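Local coordinates for protein endo-beta-1,4-glucanase (cellulase B) (PDB 4V2X) that probably hydrolyses beta-1,4-linked glucans such as cellulose, joining a family 5 glycoside hydrolase module to an Ig-like module and a family 46 carbohydrate-binding module, at residues 157-165 and 208-218. Numbering follows the deposited sequence.
Sequences WIYEMEHNY and RENHHALLDDL. With CA (calcium ion), chain B.
Arg208 reaches Glu162 just before helix 209-227, which packs on the outside of the (beta/alpha)8 barrel against the turn linking helices 153-158 and 165-183. The long arginine spans the gap: Arg208 NH2 makes a salt bridge with Glu162, its hydrogen bond meeting the syn lone pair of OE1 (3.1 Å), guanidinium and carboxylate nearly coplanar, while a water joins Arg208 NE to OE2. Asn210, in the first turn, offers an amide N-H, ND2 pointing almost straight at Glu162 OE2 (2.9 Å, 177°), on its anti side. The ring NE2-H of His211 is donated to Glu162 OE1 (3.0 Å) from above the carboxylate plane. Glu162 extends to these donors with CG anti to its backbone N (chi1 179°); an alanine here would probably strand Arg208, Asn210 and His211 without their common acceptor. Branched Leu214 puts CD1 against Glu162 CA (3.6 Å) and CD2 at the edge of the Tyr165 ring. Asp216 and Asp217 each give OD1 to a calcium ion shared with the same pair in the second subunit, and carboxylates suit this hard cation; Asp217 OD2 accepts from Tyr165 OH (2.6 Å). Leu218 completes the apolar patch, its CG meeting the pliable thioether SD of Met161 at 3.7 Å and its CD1 meeting Ile158 CG2 at 3.6 Å.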
loop_
_atom_site.group_PDB
_atom_site.type_symbol
_atom_site.label_atom_id
_atom_site.label_comp_id
_atom_site.label_asym_id
_atom_site.label_seq_id
_atom_site.Cartn_x
_atom_site.Cartn_y
_atom_site.Cartn_z
ATOM N N TRP A 157 20.164 1.496 -12.033
ATOM C CA TRP A 157 19.947 2.658 -11.153
ATOM C C TRP A 157 18.562 2.774 -10.493
ATOM O O TRP A 157 18.458 3.330 -9.403
ATOM C CB TRP A 157 20.276 3.969 -11.893
ATOM C CG TRP A 157 19.474 4.174 -13.140
ATOM C CD1 TRP A 157 19.787 3.723 -14.393
ATOM C CD2 TRP A 157 18.228 4.865 -13.264
ATOM N NE1 TRP A 157 18.823 4.096 -15.284
ATOM C CE2 TRP A 157 17.846 4.791 -14.621
ATOM C CE3 TRP A 157 17.397 5.547 -12.364
ATOM C CZ2 TRP A 157 16.670 5.364 -15.099
ATOM C CZ3 TRP A 157 16.222 6.113 -12.840
ATOM C CH2 TRP A 157 15.872 6.018 -14.195
ATOM N N ILE A 158 17.499 2.270 -11.121
ATOM C CA ILE A 158 16.160 2.497 -10.574
ATOM C C ILE A 158 16.032 1.875 -9.168
ATOM O O ILE A 158 15.413 2.456 -8.268
ATOM C CB ILE A 158 15.052 1.982 -11.524
ATOM C CG1 ILE A 158 14.998 2.844 -12.783
ATOM C CG2 ILE A 158 13.701 1.992 -10.813
ATOM C CD1 ILE A 158 14.120 2.289 -13.889
ATOM N N TYR A 159 16.665 0.719 -8.986
ATOM C CA TYR A 159 16.660 -0.009 -7.710
ATOM C C TYR A 159 17.179 0.812 -6.520
ATOM O O TYR A 159 16.936 0.441 -5.367
ATOM C CB TYR A 159 17.502 -1.286 -7.830
ATOM C CG TYR A 159 18.973 -0.988 -7.719
ATOM C CD1 TYR A 159 19.667 -0.444 -8.792
ATOM C CD2 TYR A 159 19.660 -1.206 -6.528
ATOM C CE1 TYR A 159 21.002 -0.129 -8.694
ATOM C CE2 TYR A 159 21.003 -0.898 -6.421
ATOM C CZ TYR A 159 21.663 -0.358 -7.513
ATOM O OH TYR A 159 22.994 -0.038 -7.445
ATOM N N GLU A 160 17.925 1.885 -6.801
ATOM C CA GLU A 160 18.473 2.773 -5.770
ATOM C C GLU A 160 17.400 3.559 -5.042
ATOM O O GLU A 160 17.690 4.170 -4.018
ATOM C CB GLU A 160 19.432 3.808 -6.383
ATOM C CG GLU A 160 20.724 3.266 -6.973
ATOM C CD GLU A 160 21.559 4.364 -7.623
ATOM O OE1 GLU A 160 21.469 5.541 -7.205
ATOM O OE2 GLU A 160 22.307 4.056 -8.561
ATOM N N MET A 161 16.182 3.562 -5.579
ATOM C CA MET A 161 15.116 4.450 -5.110
ATOM C C MET A 161 14.866 4.392 -3.606
ATOM O O MET A 161 14.477 5.402 -3.004
ATOM C CB MET A 161 13.821 4.133 -5.863
ATOM C CG MET A 161 12.727 5.170 -5.705
ATOM S SD MET A 161 11.297 4.615 -6.645
ATOM C CE MET A 161 10.062 5.800 -6.135
ATOM N N GLU A 162 15.069 3.229 -2.995
ATOM C CA GLU A 162 14.790 3.084 -1.568
ATOM C C GLU A 162 15.600 4.043 -0.704
ATOM O O GLU A 162 15.085 4.556 0.285
ATOM C CB GLU A 162 15.013 1.649 -1.105
ATOM C CG GLU A 162 14.768 1.455 0.375
ATOM C CD GLU A 162 14.504 0.018 0.732
ATOM O OE1 GLU A 162 15.349 -0.841 0.389
ATOM O OE2 GLU A 162 13.450 -0.239 1.350
ATOM N N HIS A 163 16.858 4.279 -1.069
ATOM C CA HIS A 163 17.715 5.211 -0.319
ATOM C C HIS A 163 18.067 6.468 -1.114
ATOM O O HIS A 163 18.927 7.251 -0.713
ATOM C CB HIS A 163 18.976 4.485 0.140
ATOM C CG HIS A 163 18.695 3.334 1.052
ATOM N ND1 HIS A 163 18.318 3.505 2.364
ATOM C CD2 HIS A 163 18.726 1.997 0.840
ATOM C CE1 HIS A 163 18.128 2.324 2.924
ATOM N NE2 HIS A 163 18.369 1.393 2.020
ATOM N N ASN A 164 17.371 6.672 -2.227
ATOM C CA ASN A 164 17.572 7.837 -3.077
ATOM C C ASN A 164 16.276 8.141 -3.823
ATOM O O ASN A 164 16.220 8.057 -5.044
ATOM C CB ASN A 164 18.717 7.586 -4.056
ATOM C CG ASN A 164 19.120 8.839 -4.823
ATOM O OD1 ASN A 164 18.673 9.944 -4.516
ATOM N ND2 ASN A 164 19.951 8.661 -5.842
ATOM N N TYR A 165 15.248 8.506 -3.066
ATOM C CA TYR A 165 13.893 8.631 -3.599
ATOM C C TYR A 165 13.820 9.694 -4.689
ATOM O O TYR A 165 13.444 9.400 -5.828
ATOM C CB TYR A 165 12.882 8.938 -2.477
ATOM C CG TYR A 165 11.458 8.842 -2.958
ATOM C CD1 TYR A 165 10.863 9.902 -3.633
ATOM C CD2 TYR A 165 10.719 7.678 -2.774
ATOM C CE1 TYR A 165 9.574 9.812 -4.108
ATOM C CE2 TYR A 165 9.419 7.583 -3.235
ATOM C CZ TYR A 165 8.857 8.659 -3.901
ATOM O OH TYR A 165 7.585 8.579 -4.384
ATOM N N ARG A 208 11.071 -6.418 0.131
ATOM C CA ARG A 208 10.693 -5.998 1.472
ATOM C C ARG A 208 9.414 -5.172 1.398
ATOM O O ARG A 208 8.999 -4.750 0.318
ATOM C CB ARG A 208 11.842 -5.208 2.105
ATOM C CG ARG A 208 13.114 -6.038 2.239
ATOM C CD ARG A 208 14.203 -5.343 3.038
ATOM N NE ARG A 208 14.951 -4.369 2.241
ATOM C CZ ARG A 208 15.924 -4.664 1.375
ATOM N NH1 ARG A 208 16.290 -5.925 1.150
ATOM N NH2 ARG A 208 16.531 -3.683 0.710
ATOM N N GLU A 209 8.779 -4.947 2.545
ATOM C CA GLU A 209 7.473 -4.289 2.568
ATOM C C GLU A 209 7.493 -2.911 1.916
ATOM O O GLU A 209 6.576 -2.555 1.172
ATOM C CB GLU A 209 6.944 -4.181 4.008
ATOM C CG GLU A 209 5.510 -3.671 4.114
ATOM C CD GLU A 209 4.531 -4.452 3.253
ATOM O OE1 GLU A 209 4.703 -5.683 3.111
ATOM O OE2 GLU A 209 3.585 -3.836 2.714
ATOM N N ASN A 210 8.548 -2.147 2.180
ATOM C CA ASN A 210 8.667 -0.793 1.640
ATOM C C ASN A 210 8.815 -0.759 0.119
ATOM O O ASN A 210 8.477 0.232 -0.531
ATOM C CB ASN A 210 9.850 -0.075 2.294
ATOM C CG ASN A 210 10.025 1.350 1.789
ATOM O OD1 ASN A 210 9.084 2.152 1.803
ATOM N ND2 ASN A 210 11.228 1.670 1.330
ATOM N N HIS A 211 9.308 -1.850 -0.459
ATOM C CA HIS A 211 9.524 -1.896 -1.897
ATOM C C HIS A 211 8.244 -1.776 -2.705
ATOM O O HIS A 211 8.237 -1.151 -3.765
ATOM C CB HIS A 211 10.260 -3.170 -2.279
ATOM C CG HIS A 211 11.637 -3.240 -1.715
ATOM N ND1 HIS A 211 12.436 -4.353 -1.846
ATOM C CD2 HIS A 211 12.355 -2.339 -1.003
ATOM C CE1 HIS A 211 13.596 -4.126 -1.256
ATOM N NE2 HIS A 211 13.572 -2.912 -0.737
ATOM N N HIS A 212 7.160 -2.346 -2.196
ATOM C CA HIS A 212 5.871 -2.302 -2.907
ATOM C C HIS A 212 5.431 -0.867 -3.116
ATOM O O HIS A 212 4.945 -0.507 -4.187
ATOM C CB HIS A 212 4.797 -3.069 -2.141
ATOM C CG HIS A 212 5.184 -4.476 -1.829
ATOM N ND1 HIS A 212 5.434 -5.411 -2.810
ATOM C CD2 HIS A 212 5.399 -5.099 -0.648
ATOM C CE1 HIS A 212 5.769 -6.557 -2.243
ATOM N NE2 HIS A 212 5.761 -6.392 -0.933
ATOM N N ALA A 213 5.613 -0.044 -2.086
ATOM C CA ALA A 213 5.230 1.360 -2.169
ATOM C C ALA A 213 6.030 2.118 -3.216
ATOM O O ALA A 213 5.493 2.989 -3.907
ATOM C CB ALA A 213 5.373 2.024 -0.812
ATOM N N LEU A 214 7.316 1.786 -3.331
ATOM C CA LEU A 214 8.175 2.409 -4.333
ATOM C C LEU A 214 7.706 2.064 -5.747
ATOM O O LEU A 214 7.640 2.929 -6.613
ATOM C CB LEU A 214 9.631 1.980 -4.139
ATOM C CG LEU A 214 10.264 2.310 -2.780
ATOM C CD1 LEU A 214 11.634 1.667 -2.661
ATOM C CD2 LEU A 214 10.368 3.810 -2.566
ATOM N N LEU A 215 7.383 0.797 -5.988
ATOM C CA LEU A 215 6.925 0.389 -7.319
ATOM C C LEU A 215 5.584 1.044 -7.671
ATOM O O LEU A 215 5.381 1.500 -8.801
ATOM C CB LEU A 215 6.836 -1.136 -7.444
ATOM C CG LEU A 215 6.313 -1.654 -8.789
ATOM C CD1 LEU A 215 7.089 -1.111 -9.982
ATOM C CD2 LEU A 215 6.332 -3.168 -8.792
ATOM N N ASP A 216 4.683 1.139 -6.701
ATOM C CA ASP A 216 3.433 1.853 -6.953
ATOM C C ASP A 216 3.721 3.286 -7.413
ATOM O O ASP A 216 3.104 3.775 -8.349
ATOM C CB ASP A 216 2.532 1.885 -5.726
ATOM C CG ASP A 216 1.365 2.839 -5.898
ATOM O OD1 ASP A 216 1.538 4.048 -5.594
ATOM O OD2 ASP A 216 0.288 2.401 -6.375
ATOM N N ASP A 217 4.653 3.955 -6.741
ATOM C CA ASP A 217 5.012 5.326 -7.107
ATOM C C ASP A 217 5.591 5.429 -8.522
ATOM O O ASP A 217 5.250 6.348 -9.262
ATOM C CB ASP A 217 5.989 5.918 -6.095
ATOM C CG ASP A 217 5.347 6.202 -4.749
ATOM O OD1 ASP A 217 4.110 6.058 -4.604
ATOM O OD2 ASP A 217 6.084 6.591 -3.825
ATOM N N LEU A 218 6.463 4.498 -8.903
ATOM C CA LEU A 218 7.040 4.510 -10.251
ATOM C C LEU A 218 5.967 4.298 -11.306
ATOM O O LEU A 218 5.936 4.987 -12.316
ATOM C CB LEU A 218 8.108 3.426 -10.412
ATOM C CG LEU A 218 9.420 3.611 -9.667
ATOM C CD1 LEU A 218 10.254 2.357 -9.838
ATOM C CD2 LEU A 218 10.190 4.827 -10.165
HETATM CA CA CA B . 1.877 5.685 -3.953
HETATM O O HOH W 1 12.478 4.304 0.904
HETATM O O HOH W 2 13.471 -2.306 3.089
HETATM O O HOH W 3 3.065 3.939 -2.793
HETATM O O HOH W 4 -0.207 4.717 -3.227
#